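Local atomic coordinates of gigastasin (Haementeria ghilianii, PDB entry 5UBM), a protein that probably inhibits serine proteases of the host's defence against the feeding leech. Residues Q48-G53 and E57-D62. Residues are numbered along the deposited sequence; the frame is centred on the assembly and turned at random.
Sequences QVCGRG and ERYQRD
Y59 is the one residue of E57-D62 that touches Q48-G53, and its ring meets the sulfur of a disulfide, SG of C50. CE1 of the Y59 ring lies 4.0 Å from SG of C50. The sulfur is 5.3 Å from the ring centroid. Its direction, 72° off the ring normal, makes this an oblique sulfur-aromatic contact. C50 suits this place because its SG, disulfide-bonded to C69, is buried, polarisable and fixed. Beyond the sulfur the ring reaches the backbone of G53, whose CA is 3.7 Å from OH of Y59. The backbone of G53 has a positive phi (67°), readily adopted by glycine, and a side chain here would probably crowd the phenol OH. No hydrogen bond crosses between the segments, but the hydroxyl is hydrogen-bonded to the backbone N of C54, just past G53. The CB of Y59 points toward the loop, and with CG anti to the carbonyl carbon (chi1 -65°) the ring continues to C50 and G53; R67 adds a cation-pi contact. An alanine in place of the tyrosine would probably leave the backbone N of C54 without its hydroxyl partner and open a gap beside the C50-C69 disulfide. In this small, disulfide-rich antistasin-like domain with little regular secondary structure, the contact probably rests on dispersion between ring, sulfur and the G53 backbone, while the hydroxyl is anchored at C54 N, alongside the covalent cross-link.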
loop_
_atom_site.group_PDB
_atom_site.type_symbol
_atom_site.label_atom_id
_atom_site.label_comp_id
_atom_site.label_asym_id
_atom_site.label_seq_id
_atom_site.Cartn_x
_atom_site.Cartn_y
_atom_site.Cartn_z
ATOM N N GLN C 48 0.871 24.862 -27.627
ATOM C CA GLN C 48 1.354 23.490 -27.597
ATOM C C GLN C 48 0.521 22.591 -28.498
ATOM O O GLN C 48 -0.651 22.869 -28.757
ATOM C CB GLN C 48 1.341 22.948 -26.163
ATOM C CG GLN C 48 -0.053 22.727 -25.567
ATOM C CD GLN C 48 -0.700 24.005 -25.042
ATOM O OE1 GLN C 48 -0.367 25.112 -25.469
ATOM N NE2 GLN C 48 -1.631 23.849 -24.105
ATOM N N VAL C 49 1.135 21.519 -28.981
ATOM C CA VAL C 49 0.420 20.557 -29.798
ATOM C C VAL C 49 -0.646 19.895 -28.946
ATOM O O VAL C 49 -0.364 19.436 -27.841
ATOM C CB VAL C 49 1.356 19.491 -30.376
ATOM C CG1 VAL C 49 0.693 18.799 -31.557
ATOM C CG2 VAL C 49 2.672 20.122 -30.793
ATOM N N CYS C 50 -1.875 19.864 -29.445
ATOM C CA CYS C 50 -2.962 19.251 -28.696
ATOM C C CYS C 50 -3.011 17.753 -28.961
ATOM O O CYS C 50 -2.820 17.311 -30.093
ATOM C CB CYS C 50 -4.296 19.910 -29.046
ATOM S SG CYS C 50 -4.389 21.648 -28.547
ATOM N N GLY C 51 -3.258 16.985 -27.902
ATOM C CA GLY C 51 -3.267 15.535 -27.970
ATOM C C GLY C 51 -4.138 14.984 -29.080
ATOM O O GLY C 51 -3.695 14.157 -29.879
ATOM N N ARG C 52 -5.381 15.447 -29.135
ATOM C CA ARG C 52 -6.297 15.009 -30.180
ATOM C C ARG C 52 -6.792 16.195 -31.003
ATOM O O ARG C 52 -7.388 16.021 -32.065
ATOM C CB ARG C 52 -7.469 14.235 -29.571
ATOM C CG ARG C 52 -7.049 12.899 -28.962
ATOM C CD ARG C 52 -8.232 12.103 -28.424
ATOM N NE ARG C 52 -9.170 11.719 -29.473
ATOM C CZ ARG C 52 -9.054 10.622 -30.213
ATOM N NH1 ARG C 52 -8.031 9.799 -30.028
ATOM N NH2 ARG C 52 -9.960 10.348 -31.140
ATOM N N GLY C 53 -6.530 17.399 -30.505
ATOM C CA GLY C 53 -6.859 18.616 -31.224
ATOM C C GLY C 53 -8.345 18.877 -31.374
ATOM O O GLY C 53 -9.176 18.157 -30.820
ATOM N N GLU C 57 -11.846 25.450 -36.993
ATOM C CA GLU C 57 -11.405 26.501 -36.086
ATOM C C GLU C 57 -12.272 26.496 -34.829
ATOM O O GLU C 57 -12.839 27.521 -34.449
ATOM C CB GLU C 57 -11.456 27.857 -36.771
ATOM N N ARG C 58 -12.368 25.335 -34.184
ATOM C CA ARG C 58 -13.278 25.157 -33.057
ATOM C C ARG C 58 -12.565 25.092 -31.709
ATOM O O ARG C 58 -13.087 24.512 -30.756
ATOM C CB ARG C 58 -14.112 23.889 -33.253
ATOM C CG ARG C 58 -14.915 23.872 -34.543
ATOM C CD ARG C 58 -16.150 24.753 -34.445
ATOM N NE ARG C 58 -17.173 24.154 -33.592
ATOM C CZ ARG C 58 -18.069 23.267 -34.013
ATOM N NH1 ARG C 58 -18.073 22.872 -35.280
ATOM N NH2 ARG C 58 -18.964 22.772 -33.167
ATOM N N TYR C 59 -11.378 25.689 -31.628
ATOM C CA TYR C 59 -10.649 25.772 -30.364
ATOM C C TYR C 59 -11.190 26.897 -29.488
ATOM O O TYR C 59 -11.697 27.905 -29.990
ATOM C CB TYR C 59 -9.155 25.991 -30.607
ATOM C CG TYR C 59 -8.466 24.848 -31.305
ATOM C CD1 TYR C 59 -7.813 23.857 -30.578
ATOM C CD2 TYR C 59 -8.464 24.757 -32.691
ATOM C CE1 TYR C 59 -7.178 22.805 -31.213
ATOM C CE2 TYR C 59 -7.832 23.713 -33.335
ATOM C CZ TYR C 59 -7.191 22.738 -32.593
ATOM O OH TYR C 59 -6.563 21.694 -33.234
ATOM N N GLN C 60 -11.079 26.721 -28.176
ATOM C CA GLN C 60 -11.409 27.788 -27.244
ATOM C C GLN C 60 -10.199 28.687 -27.043
ATOM O O GLN C 60 -9.076 28.305 -27.376
ATOM C CB GLN C 60 -11.869 27.224 -25.902
ATOM C CG GLN C 60 -13.107 26.357 -25.974
ATOM C CD GLN C 60 -13.578 25.922 -24.602
ATOM O OE1 GLN C 60 -13.292 26.581 -23.599
ATOM N NE2 GLN C 60 -14.297 24.804 -24.546
ATOM N N ARG C 61 -10.427 29.879 -26.499
ATOM C CA ARG C 61 -9.331 30.782 -26.161
ATOM C C ARG C 61 -9.601 31.536 -24.863
ATOM O O ARG C 61 -10.748 31.823 -24.525
ATOM C CB ARG C 61 -9.068 31.759 -27.311
ATOM C CG ARG C 61 -8.387 31.094 -28.498
ATOM C CD ARG C 61 -8.309 31.978 -29.727
ATOM N NE ARG C 61 -7.968 31.179 -30.902
ATOM C CZ ARG C 61 -6.733 30.802 -31.219
ATOM N NH1 ARG C 61 -5.711 31.160 -30.455
ATOM N NH2 ARG C 61 -6.520 30.069 -32.304
ATOM N N ASP C 62 -8.533 31.851 -24.139
ATOM C CA ASP C 62 -8.653 32.464 -22.820
ATOM C C ASP C 62 -8.780 33.983 -22.871
ATOM O O ASP C 62 -8.992 34.567 -23.933
ATOM C CB ASP C 62 -7.455 32.074 -21.952
ATOM C CG ASP C 62 -6.139 32.174 -22.696
ATOM O OD1 ASP C 62 -6.070 32.933 -23.688
ATOM O OD2 ASP C 62 -5.173 31.490 -22.289
#